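Local coordinates for TRAP dicarboxylate transporter, DctP subunit (Ochrobactrum anthropi, PDB 4P47), which probably captures small organic acids in the periplasm and hands them to the membrane components of a TRAP-type transporter, at residues 298-301 with 302-305; 284-288 with 289-293; 217-221 with 222-226. All coordinates share one frame; numbering follows the deposited sequence.

Contact 1 of 3, residues 298-301 with 302-305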
ATOM      1  N   PRO A 298      19.050  -4.484   8.204  1.00 11.81           N
ATOM      2  CA  PRO A 298      18.987  -3.193   7.528  1.00 11.89           C
ATOM      3  C   PRO A 298      20.138  -3.022   6.552  1.00 11.79           C
ATOM      4  O   PRO A 298      20.005  -2.338   5.547  1.00 12.49           O
ATOM      5  CB  PRO A 298      19.129  -2.187   8.683  1.00 17.00           C
ATOM      6  CG  PRO A 298      18.631  -2.900   9.879  1.00 20.16           C
ATOM      7  CD  PRO A 298      18.912  -4.354   9.672  1.00 16.00           C
ATOM      8  N   GLU A 299      21.289  -3.615   6.864  1.00 12.44           N
ATOM      9  CA  GLU A 299      22.456  -3.439   6.011  1.00 12.71           C
ATOM     10  C   GLU A 299      22.291  -4.237   4.714  1.00 11.67           C
ATOM     11  O   GLU A 299      22.716  -3.801   3.650  1.00 12.60           O
ATOM     12  CB  GLU A 299      23.748  -3.802   6.782  1.00 15.56           C
ATOM     13  CG  GLU A 299      24.091  -2.823   7.929  1.00 15.73           C
ATOM     14  CD  GLU A 299      23.306  -3.085   9.218  1.00 14.76           C
ATOM     15  OE1 GLU A 299      22.605  -4.111   9.313  1.00 14.96           O
ATOM     16  OE2 GLU A 299      23.393  -2.272  10.169  1.00 18.55           O
ATOM     17  N   GLU A 300      21.626  -5.379   4.775  1.00 10.56           N
ATOM     18  CA  GLU A 300      21.335  -6.100   3.556  1.00 10.34           C
ATOM     19  C   GLU A 300      20.273  -5.355   2.714  1.00  9.66           C
ATOM     20  O   GLU A 300      20.371  -5.298   1.493  1.00 10.77           O
ATOM     21  CB  GLU A 300      20.884  -7.512   3.871  1.00 13.58           C
ATOM     22  CG  GLU A 300      20.526  -8.279   2.643  1.00 13.59           C
ATOM     23  CD  GLU A 300      21.645  -8.367   1.610  1.00 17.41           C
ATOM     24  OE1 GLU A 300      22.824  -8.547   1.991  1.00 25.29           O
ATOM     25  OE2 GLU A 300      21.331  -8.295   0.404  1.00 18.47           O
ATOM     26  N   THR A 301      19.270  -4.778   3.369  1.00  8.55           N
ATOM     27  CA  THR A 301      18.310  -3.927   2.681  1.00  8.36           C
ATOM     28  C   THR A 301      19.037  -2.790   1.981  1.00  8.77           C
ATOM     29  O   THR A 301      18.747  -2.487   0.822  1.00  9.76           O
ATOM     30  CB  THR A 301      17.272  -3.379   3.659  1.00  8.22           C
ATOM     31  OG1 THR A 301      16.496  -4.478   4.148  1.00 10.04           O
ATOM     32  CG2 THR A 301      16.368  -2.358   2.963  1.00 10.39           C
ATOM     33  N   THR A 302      19.985  -2.167   2.669  1.00  9.51           N
ATOM     34  CA  THR A 302      20.727  -1.076   2.067  1.00 10.95           C
ATOM     35  C   THR A 302      21.498  -1.559   0.846  1.00 10.50           C
ATOM     36  O   THR A 302      21.595  -0.873  -0.157  1.00  9.96           O
ATOM     37  CB  THR A 302      21.657  -0.441   3.104  1.00 11.82           C
ATOM     38  OG1 THR A 302      20.862   0.240   4.072  1.00 14.66           O
ATOM     39  CG2 THR A 302      22.656   0.551   2.473  1.00 14.91           C
ATOM     40  N   ARG A 303      22.078  -2.745   0.935  1.00 10.18           N
ATOM     41  CA  ARG A 303      22.811  -3.326  -0.188  1.00 10.99           C
ATOM     42  C   ARG A 303      21.898  -3.495  -1.419  1.00 10.67           C
ATOM     43  O   ARG A 303      22.298  -3.216  -2.557  1.00 12.54           O
ATOM     44  CB  ARG A 303      23.429  -4.669   0.246  1.00 15.23           C
ATOM     45  CG  ARG A 303      24.524  -5.240  -0.634  1.00 15.76           C
ATOM     46  CD  ARG A 303      25.219  -6.462   0.044  1.00 13.58           C
ATOM     47  NE  ARG A 303      26.129  -6.046   1.110  1.00 19.97           N
ATOM     48  CZ  ARG A 303      27.412  -5.735   0.927  1.00 16.21           C
ATOM     49  NH1 ARG A 303      28.161  -5.350   1.950  1.00 20.92           N
ATOM     50  NH2 ARG A 303      27.942  -5.811  -0.277  1.00 20.86           N
ATOM     51  N   LEU A 304      20.653  -3.922  -1.192  1.00  9.97           N
ATOM     52  CA  LEU A 304      19.674  -4.089  -2.277  1.00  9.71           C
ATOM     53  C   LEU A 304      19.243  -2.735  -2.826  1.00  8.55           C
ATOM     54  O   LEU A 304      19.241  -2.509  -4.050  1.00  9.77           O
ATOM     55  CB  LEU A 304      18.440  -4.859  -1.796  1.00 10.14           C
ATOM     56  CG  LEU A 304      18.720  -6.321  -1.487  1.00  9.94           C
ATOM     57  CD1 LEU A 304      17.534  -6.935  -0.777  1.00 15.98           C
ATOM     58  CD2 LEU A 304      19.052  -7.108  -2.741  1.00 12.95           C
ATOM     59  N   ARG A 305      18.949  -1.797  -1.927  1.00  8.73           N
ATOM     60  CA  ARG A 305      18.576  -0.454  -2.322  1.00 10.98           C
ATOM     61  C   ARG A 305      19.662   0.182  -3.195  1.00 10.64           C
ATOM     62  O   ARG A 305      19.378   0.760  -4.244  1.00 10.30           O
ATOM     63  CB  ARG A 305      18.339   0.401  -1.086  1.00 11.79           C
ATOM     64  CG  ARG A 305      17.810   1.794  -1.403  1.00 14.42           C
ATOM     65  CD  ARG A 305      17.733   2.678  -0.143  1.00 15.40           C
ATOM     66  NE  ARG A 305      16.847   2.125   0.865  1.00 16.69           N
ATOM     67  CZ  ARG A 305      17.214   1.632   2.045  1.00 17.02           C
ATOM     68  NH1 ARG A 305      18.480   1.633   2.435  1.00 19.67           N
ATOM     69  NH2 ARG A 305      16.288   1.157   2.853  1.00 20.53           N
TER
HETATM   70  O   HOH W   1      18.117  -0.053   5.374  1.00 18.13           O

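Contact 2 of 3, residues 284-288 with 289-293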
ATOM      1  N   ASP A 284       2.500 -15.792  11.828  1.00  9.10           N
ATOM      2  CA  ASP A 284       2.431 -16.977  12.680  1.00 10.89           C
ATOM      3  C   ASP A 284       1.933 -18.171  11.874  1.00 10.23           C
ATOM      4  O   ASP A 284       2.518 -19.266  11.929  1.00 10.43           O
ATOM      5  CB  ASP A 284       1.455 -16.748  13.844  1.00 13.90           C
ATOM      6  CG  ASP A 284       1.939 -15.721  14.858  1.00 17.95           C
ATOM      7  OD1 ASP A 284       3.168 -15.552  15.012  1.00 21.70           O
ATOM      8  OD2 ASP A 284       1.069 -15.121  15.536  1.00 21.15           O
ATOM      9  N   GLU A 285       0.851 -17.959  11.132  1.00  8.99           N
ATOM     10  CA  GLU A 285       0.235 -19.004  10.335  1.00  8.50           C
ATOM     11  C   GLU A 285       1.162 -19.478   9.235  1.00  8.80           C
ATOM     12  O   GLU A 285       1.318 -20.674   9.015  1.00  8.75           O
ATOM     13  CB  GLU A 285      -1.099 -18.516   9.786  1.00 11.12           C
ATOM     14  CG  GLU A 285      -2.098 -18.315  10.919  1.00 13.43           C
ATOM     15  CD  GLU A 285      -3.323 -17.545  10.520  1.00 20.05           C
ATOM     16  OE1 GLU A 285      -3.390 -17.040   9.381  1.00 21.02           O
ATOM     17  OE2 GLU A 285      -4.242 -17.451  11.367  1.00 19.20           O
ATOM     18  N   ILE A 286       1.803 -18.548   8.547  1.00  8.25           N
ATOM     19  CA  ILE A 286       2.738 -18.894   7.483  1.00  7.37           C
ATOM     20  C   ILE A 286       3.857 -19.811   8.009  1.00  8.10           C
ATOM     21  O   ILE A 286       4.202 -20.827   7.394  1.00  8.63           O
ATOM     22  CB  ILE A 286       3.305 -17.614   6.849  1.00  6.68           C
ATOM     23  CG1 ILE A 286       2.188 -16.930   6.045  1.00  7.77           C
ATOM     24  CG2 ILE A 286       4.496 -17.915   5.972  1.00  7.80           C
ATOM     25  CD1 ILE A 286       2.504 -15.488   5.616  1.00  8.95           C
ATOM     26  N   LYS A 287       4.424 -19.462   9.149  1.00  7.90           N
ATOM     27  CA  LYS A 287       5.492 -20.272   9.702  1.00 10.20           C
ATOM     28  C   LYS A 287       4.990 -21.677  10.039  1.00 10.04           C
ATOM     29  O   LYS A 287       5.695 -22.661   9.805  1.00 10.34           O
ATOM     30  CB  LYS A 287       6.100 -19.581  10.910  1.00  9.04           C
ATOM     31  CG  LYS A 287       6.901 -18.336  10.503  1.00 10.50           C
ATOM     32  CD  LYS A 287       7.338 -17.502  11.672  1.00 12.90           C
ATOM     33  CE  LYS A 287       8.063 -16.265  11.188  1.00 18.67           C
ATOM     34  NZ  LYS A 287       8.423 -15.359  12.304  1.00 19.71           N
ATOM     35  N   LYS A 288       3.761 -21.801  10.531  1.00  9.14           N
ATOM     36  CA  LYS A 288       3.227 -23.109  10.908  1.00  8.38           C
ATOM     37  C   LYS A 288       2.906 -23.980   9.701  1.00  9.27           C
ATOM     38  O   LYS A 288       2.758 -25.197   9.837  1.00  9.13           O
ATOM     39  CB  LYS A 288       2.014 -22.921  11.821  1.00 11.97           C
ATOM     40  CG  LYS A 288       2.472 -22.385  13.188  1.00 26.68           C
ATOM     41  CD  LYS A 288       1.396 -22.344  14.283  1.00 37.14           C
ATOM     42  CE  LYS A 288       1.414 -23.580  15.210  1.00 30.14           C
ATOM     43  NZ  LYS A 288       2.705 -23.862  15.926  1.00 22.97           N
ATOM     44  N   THR A 289       2.835 -23.409   8.506  1.00  7.39           N
ATOM     45  CA  THR A 289       2.664 -24.210   7.303  1.00  8.74           C
ATOM     46  C   THR A 289       3.979 -24.854   6.869  1.00  8.74           C
ATOM     47  O   THR A 289       3.991 -25.662   5.924  1.00 11.77           O
ATOM     48  CB  THR A 289       2.097 -23.412   6.103  1.00 10.44           C
ATOM     49  OG1 THR A 289       3.088 -22.504   5.593  1.00 10.98           O
ATOM     50  CG2 THR A 289       0.833 -22.708   6.470  1.00 11.41           C
ATOM     51  N   GLY A 290       5.076 -24.504   7.521  1.00  7.35           N
ATOM     52  CA  GLY A 290       6.381 -25.039   7.190  1.00  8.68           C
ATOM     53  C   GLY A 290       7.131 -24.285   6.098  1.00  8.75           C
ATOM     54  O   GLY A 290       8.148 -24.778   5.598  1.00 10.58           O
ATOM     55  N   MET A 291       6.647 -23.106   5.732  1.00  7.87           N
ATOM     56  CA  MET A 291       7.431 -22.198   4.915  1.00  8.69           C
ATOM     57  C   MET A 291       8.598 -21.693   5.735  1.00  8.79           C
ATOM     58  O   MET A 291       8.461 -21.423   6.923  1.00 11.33           O
ATOM     59  CB  MET A 291       6.586 -21.018   4.456  1.00  9.07           C
ATOM     60  CG  MET A 291       5.537 -21.384   3.455  1.00  8.45           C
ATOM     61  SD  MET A 291       4.776 -19.960   2.659  1.00 10.28           S
ATOM     62  CE  MET A 291       6.110 -19.343   1.638  1.00 11.66           C
ATOM     63  N   GLN A 292       9.739 -21.501   5.083  1.00  8.67           N
ATOM     64  CA  GLN A 292      10.906 -20.942   5.744  1.00  9.54           C
ATOM     65  C   GLN A 292      10.897 -19.440   5.504  1.00  7.94           C
ATOM     66  O   GLN A 292      10.871 -19.001   4.362  1.00  7.60           O
ATOM     67  CB  GLN A 292      12.182 -21.556   5.151  1.00 10.68           C
ATOM     68  CG  GLN A 292      13.493 -20.955   5.716  1.00 13.59           C
ATOM     69  CD  GLN A 292      14.780 -21.521   5.090  1.00 19.06           C
ATOM     70  OE1 GLN A 292      14.788 -22.600   4.509  1.00 19.29           O
ATOM     71  NE2 GLN A 292      15.871 -20.775   5.219  1.00 19.55           N
ATOM     72  N   VAL A 293      10.955 -18.664   6.577  1.00  8.63           N
ATOM     73  CA  VAL A 293      10.893 -17.208   6.494  1.00  9.53           C
ATOM     74  C   VAL A 293      12.267 -16.594   6.784  1.00  9.14           C
ATOM     75  O   VAL A 293      12.893 -16.830   7.830  1.00 12.60           O
ATOM     76  CB  VAL A 293       9.834 -16.648   7.464  1.00 10.86           C
ATOM     77  CG1 VAL A 293       9.702 -15.137   7.319  1.00 12.46           C
ATOM     78  CG2 VAL A 293       8.499 -17.313   7.234  1.00 11.45           C
TER
HETATM   79  O   HOH W   2       8.431 -22.293   9.447  1.00 20.99           O

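Contact 3 of 3, residues 217-221 with 222-226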
ATOM      1  N   ASN A 217      -1.777 -12.529   1.136  1.00  7.83           N
ATOM      2  CA  ASN A 217      -2.074 -13.313  -0.048  1.00  6.79           C
ATOM      3  C   ASN A 217      -1.578 -14.743   0.081  1.00  7.91           C
ATOM      4  O   ASN A 217      -2.169 -15.656  -0.487  1.00  7.87           O
ATOM      5  CB  ASN A 217      -1.427 -12.673  -1.275  1.00  8.25           C
ATOM      6  CG  ASN A 217      -1.899 -11.256  -1.518  1.00  9.27           C
ATOM      7  OD1 ASN A 217      -1.704 -10.366  -0.692  1.00 10.74           O
ATOM      8  ND2 ASN A 217      -2.495 -11.029  -2.686  1.00 10.96           N
ATOM      9  N   ILE A 218      -0.477 -14.952   0.800  1.00  7.76           N
ATOM     10  CA  ILE A 218       0.075 -16.289   0.952  1.00  6.86           C
ATOM     11  C   ILE A 218      -0.952 -17.208   1.609  1.00  8.40           C
ATOM     12  O   ILE A 218      -1.122 -18.364   1.210  1.00  8.82           O
ATOM     13  CB  ILE A 218       1.391 -16.263   1.764  1.00  6.78           C
ATOM     14  CG1 ILE A 218       2.439 -15.443   1.015  1.00  7.22           C
ATOM     15  CG2 ILE A 218       1.899 -17.690   2.020  1.00  9.55           C
ATOM     16  CD1 ILE A 218       3.657 -15.054   1.826  1.00  7.45           C
ATOM     17  N   ILE A 219      -1.634 -16.691   2.625  1.00  9.21           N
ATOM     18  CA  ILE A 219      -2.693 -17.448   3.273  1.00 10.86           C
ATOM     19  C   ILE A 219      -3.959 -17.488   2.411  1.00 11.70           C
ATOM     20  O   ILE A 219      -4.496 -18.574   2.155  1.00 12.45           O
ATOM     21  CB  ILE A 219      -2.990 -16.871   4.658  1.00  9.98           C
ATOM     22  CG1 ILE A 219      -1.770 -17.040   5.588  1.00 12.64           C
ATOM     23  CG2 ILE A 219      -4.258 -17.506   5.228  1.00 13.42           C
ATOM     24  CD1 ILE A 219      -1.372 -18.457   5.910  1.00 15.55           C
ATOM     25  N   ASN A 220      -4.430 -16.336   1.943  1.00 10.02           N
ATOM     26  CA  ASN A 220      -5.710 -16.265   1.243  1.00 11.37           C
ATOM     27  C   ASN A 220      -5.744 -17.122  -0.019  1.00 13.50           C
ATOM     28  O   ASN A 220      -6.741 -17.801  -0.292  1.00 14.81           O
ATOM     29  CB  ASN A 220      -6.060 -14.809   0.908  1.00 12.89           C
ATOM     30  CG  ASN A 220      -6.152 -13.930   2.148  1.00 21.77           C
ATOM     31  OD1 ASN A 220      -6.376 -14.421   3.253  1.00 23.13           O
ATOM     32  ND2 ASN A 220      -5.993 -12.622   1.964  1.00 24.40           N
ATOM     33  N   ALA A 221      -4.656 -17.102  -0.783  1.00 10.41           N
ATOM     34  CA  ALA A 221      -4.559 -17.872  -2.024  1.00 11.38           C
ATOM     35  C   ALA A 221      -3.860 -19.219  -1.837  1.00 11.44           C
ATOM     36  O   ALA A 221      -3.628 -19.946  -2.805  1.00 12.15           O
ATOM     37  CB  ALA A 221      -3.855 -17.056  -3.095  1.00 12.24           C
ATOM     38  N   LYS A 222      -3.501 -19.551  -0.598  1.00 10.04           N
ATOM     39  CA  LYS A 222      -2.862 -20.826  -0.266  1.00 10.72           C
ATOM     40  C   LYS A 222      -1.546 -21.053  -0.998  1.00  9.46           C
ATOM     41  O   LYS A 222      -1.177 -22.160  -1.363  1.00  9.45           O
ATOM     42  CB  LYS A 222      -3.816 -21.992  -0.515  1.00 13.15           C
ATOM     43  CG  LYS A 222      -5.179 -21.799   0.144  1.00 17.47           C
ATOM     44  CD  LYS A 222      -6.074 -23.019  -0.108  1.00 20.43           C
ATOM     45  CE  LYS A 222      -7.448 -22.866   0.510  1.00 35.33           C
ATOM     46  NZ  LYS A 222      -7.367 -22.884   1.987  1.00 40.27           N
ATOM     47  N   PHE A 223      -0.793 -19.979  -1.175  1.00  9.21           N
ATOM     48  CA  PHE A 223       0.483 -20.097  -1.848  1.00  7.55           C
ATOM     49  C   PHE A 223       1.479 -20.928  -1.025  1.00  8.65           C
ATOM     50  O   PHE A 223       2.437 -21.445  -1.560  1.00  8.10           O
ATOM     51  CB  PHE A 223       1.075 -18.712  -2.148  1.00  8.31           C
ATOM     52  CG  PHE A 223       0.330 -17.905  -3.187  1.00  7.69           C
ATOM     53  CD1 PHE A 223      -0.439 -18.488  -4.174  1.00  7.93           C
ATOM     54  CD2 PHE A 223       0.429 -16.529  -3.178  1.00  8.03           C
ATOM     55  CE1 PHE A 223      -1.086 -17.712  -5.117  1.00  9.79           C
ATOM     56  CE2 PHE A 223      -0.229 -15.758  -4.121  1.00  9.09           C
ATOM     57  CZ  PHE A 223      -0.979 -16.352  -5.077  1.00  9.31           C
ATOM     58  N   TYR A 224       1.214 -21.092   0.279  1.00  8.70           N
ATOM     59  CA  TYR A 224       2.050 -21.937   1.111  1.00 11.50           C
ATOM     60  C   TYR A 224       2.010 -23.403   0.636  1.00 11.45           C
ATOM     61  O   TYR A 224       2.891 -24.172   1.002  1.00 13.15           O
ATOM     62  CB  TYR A 224       1.626 -21.834   2.586  1.00 11.95           C
ATOM     63  CG  TYR A 224       0.180 -22.200   2.841  1.00 11.31           C
ATOM     64  CD1 TYR A 224      -0.205 -23.537   2.980  1.00 13.46           C
ATOM     65  CD2 TYR A 224      -0.798 -21.229   2.943  1.00 13.62           C
ATOM     66  CE1 TYR A 224      -1.526 -23.862   3.212  1.00 13.25           C
ATOM     67  CE2 TYR A 224      -2.121 -21.546   3.168  1.00 13.79           C
ATOM     68  CZ  TYR A 224      -2.483 -22.871   3.302  1.00 17.29           C
ATOM     69  OH  TYR A 224      -3.808 -23.189   3.527  1.00 17.94           O
ATOM     70  N   GLU A 225       1.033 -23.785  -0.192  1.00 10.00           N
ATOM     71  CA  GLU A 225       0.961 -25.158  -0.700  1.00 10.57           C
ATOM     72  C   GLU A 225       1.944 -25.375  -1.835  1.00 10.24           C
ATOM     73  O   GLU A 225       2.260 -26.522  -2.183  1.00 11.86           O
ATOM     74  CB  GLU A 225      -0.457 -25.491  -1.205  1.00 11.52           C
ATOM     75  CG  GLU A 225      -1.531 -25.410  -0.135  1.00 11.67           C
ATOM     76  CD  GLU A 225      -2.939 -25.716  -0.634  1.00 17.57           C
ATOM     77  OE1 GLU A 225      -3.135 -25.872  -1.853  1.00 14.24           O
ATOM     78  OE2 GLU A 225      -3.870 -25.795   0.200  1.00 17.73           O
ATOM     79  N   VAL A 226       2.426 -24.279  -2.424  1.00  9.32           N
ATOM     80  CA  VAL A 226       3.196 -24.344  -3.654  1.00  9.34           C
ATOM     81  C   VAL A 226       4.469 -23.484  -3.622  1.00  8.59           C
ATOM     82  O   VAL A 226       5.123 -23.296  -4.639  1.00  8.20           O
ATOM     83  CB  VAL A 226       2.311 -23.991  -4.897  1.00  8.89           C
ATOM     84  CG1 VAL A 226       1.280 -25.074  -5.112  1.00 10.81           C
ATOM     85  CG2 VAL A 226       1.622 -22.648  -4.723  1.00 10.71           C
TER
HETATM   86  O   HOH W   3      -6.753 -19.941   3.002  1.00 20.37           O

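Contact 1 of 3, residues 298-301 with 302-305
Thr301 and Arg305, one turn apart along the helix, meet methyl against guanidinium. Thr301 CG2 lies 3.5 Å from Arg305 NH2, while the Thr301 carbonyl oxygen sits over one face of the same planar group and also accepts the Arg305 backbone N-H. In the arginine CG is anti to the backbone N (chi1 -174°), and a bend at chi3 then turns the head back along the helix instead of letting it run straight out. Arg305 NH2 is itself held by a hydrogen bond to Phe112 O. At the edge of the guanidinium, in its plane, a water accepts a weak bond from Arg305 NH2 at 3.3 Å and donates to Pro298 O at 3.0 Å, so it bridges the first residue of the helix to one almost two turns on.

This is the amino-terminal start of helix 298-312. Pro298, which has no N-H to offer, suits a first turn where no preceding carbonyl is placed to receive one, and Thr297 OG1 is hydrogen-bonded to Glu300 N. Pro298 O accepts the Thr302 N-H at 2.9 Å, one of four successive i to i+4 bonds that run on to Thr301 O and Arg305 N.

Glu300 is bent at chi2 (57°), which turns its carboxylate forward along the helix. OE1 approaches the methylene CD of Arg303 at 3.7 Å, and the two flat groups are inclined by only 25°. Yet OE1 stays 4.2 Å from Arg303 NE, so the attraction is at most a longer-range one. OE2 instead lies 3.8 Å from Leu304 CG, against the branch carbon of a buried side chain that continues onto Phe112 and Leu296. In the first turn, the carboxylate of Glu300 probably also gains from the partly positive start of the helix.

Contact 2 of 3, residues 284-288 with 289-293
Thr289 closes the last turn of helix 254-288 by gripping Ile286 O twice. Its OG1 donates to that oxygen at 2.7 Å, tilted 16° from the carbonyl plane, while its backbone N reaches the same Ile286 O at 3.1 Å from well above the plane and adds a weak bond to Glu285 O. The hydroxyl gets there because chi1 of 71° sets OG1 between the backbone N and the carbonyl carbon, folded back over the helix. Threonine suits the place, since its hydroxyl serves a carbonyl that has no further helical N-H to meet.

Gly290 then turns the chain out in a Schellman motif. Its positive phi (87°) would press a side chain against the preceding carbonyl oxygen, and its N-H bonds to Lys287 O at 3.0 Å. A water donates to both Lys287 O and Met291 O, joining the helix end to the outgoing chain. Buried Met291 N, by contrast, has no partner.

Ile286 is the apolar side of the turn: its branch methyl CG2 meets Met291 SD obliquely at 3.9 Å, and both side chains rest on Leu230 of strand 229-245, the parallel neighbour of the strand that starts at Gln292. On the exposed flank Lys287 runs out extended, its methylenes crossing Val293 at about a right angle, with CG 3.8 Å from Val293 CG2; the long aliphatic stem shields the valine while carrying the ammonium outward.

Contact 3 of 3, residues 217-221 with 222-226
Ala221 lays its methyl on the Phe223 ring, a close contact where helix 216-220 ends. Its CB is 3.7 Å from the ring centroid and 20° off the normal, a CH-pi contact over the face, displaced somewhat toward the rim. A side chain no bigger than a methyl lets the ring come this close, and Phe223 continues inward onto Tyr196 and Leu199 of helix 196-205. On another flank of the turn, Ile218 CG2 packs against Tyr224 CB at 4.2 Å. With chi1 at 58°, the tyrosine CG lies between its backbone N and carbonyl carbon, which swings the ring back toward the helix: CD2 comes to 4.1 Å from Ile219 CD1, and Ile219 O lies at the ring's edge, near its plane.

The turn itself is a Schellman motif. Lys222, with phi at +59°, takes the left-handed conformation, its N-H donating to Ile219 O at 3.1 Å, and Phe223 N makes a weak bond back to Ile218 O. From there the chain enters a short 3-10 segment, residues 223-225.

The outer side is looser and wet. Lys222 is exposed, and its chain runs out extended before bending at chi4, so that NZ is reached through a water, which accepts from Lys222 NZ at 3.2 Å and donates to Ile219 O at 2.8 Å. The chemistry implies a helix end held by the Phe223 ring on one flank and by Tyr224 against Ile218 and Ile219 on another, while the Lys222 N-H and a water satisfy Ile219 O, and Ile218 O takes the weaker bond.

Contacts 2 and 3 are neighbours, their centres about 11 Å apart, and they share a seam: Met291 SD packs on Ile218 CG2 and Tyr224 CB, and Ile286 on Ile219. Both are Schellman helix ends, yet the residue with positive phi is glycine in contact 2 and lysine in contact 3; a threonine hydroxyl supplements the former, and aromatic rings pack about the latter. Contact 1, about 24 Å from contact 2 between centres, lies at the opposite, amino-terminal kind of helix end, where charged side chains are more prominent, though Glu300 and Arg303 form no salt bridge. Strand 292-295 leads from contact 2 toward contact 1. All three are partly buried and hold a bridging water.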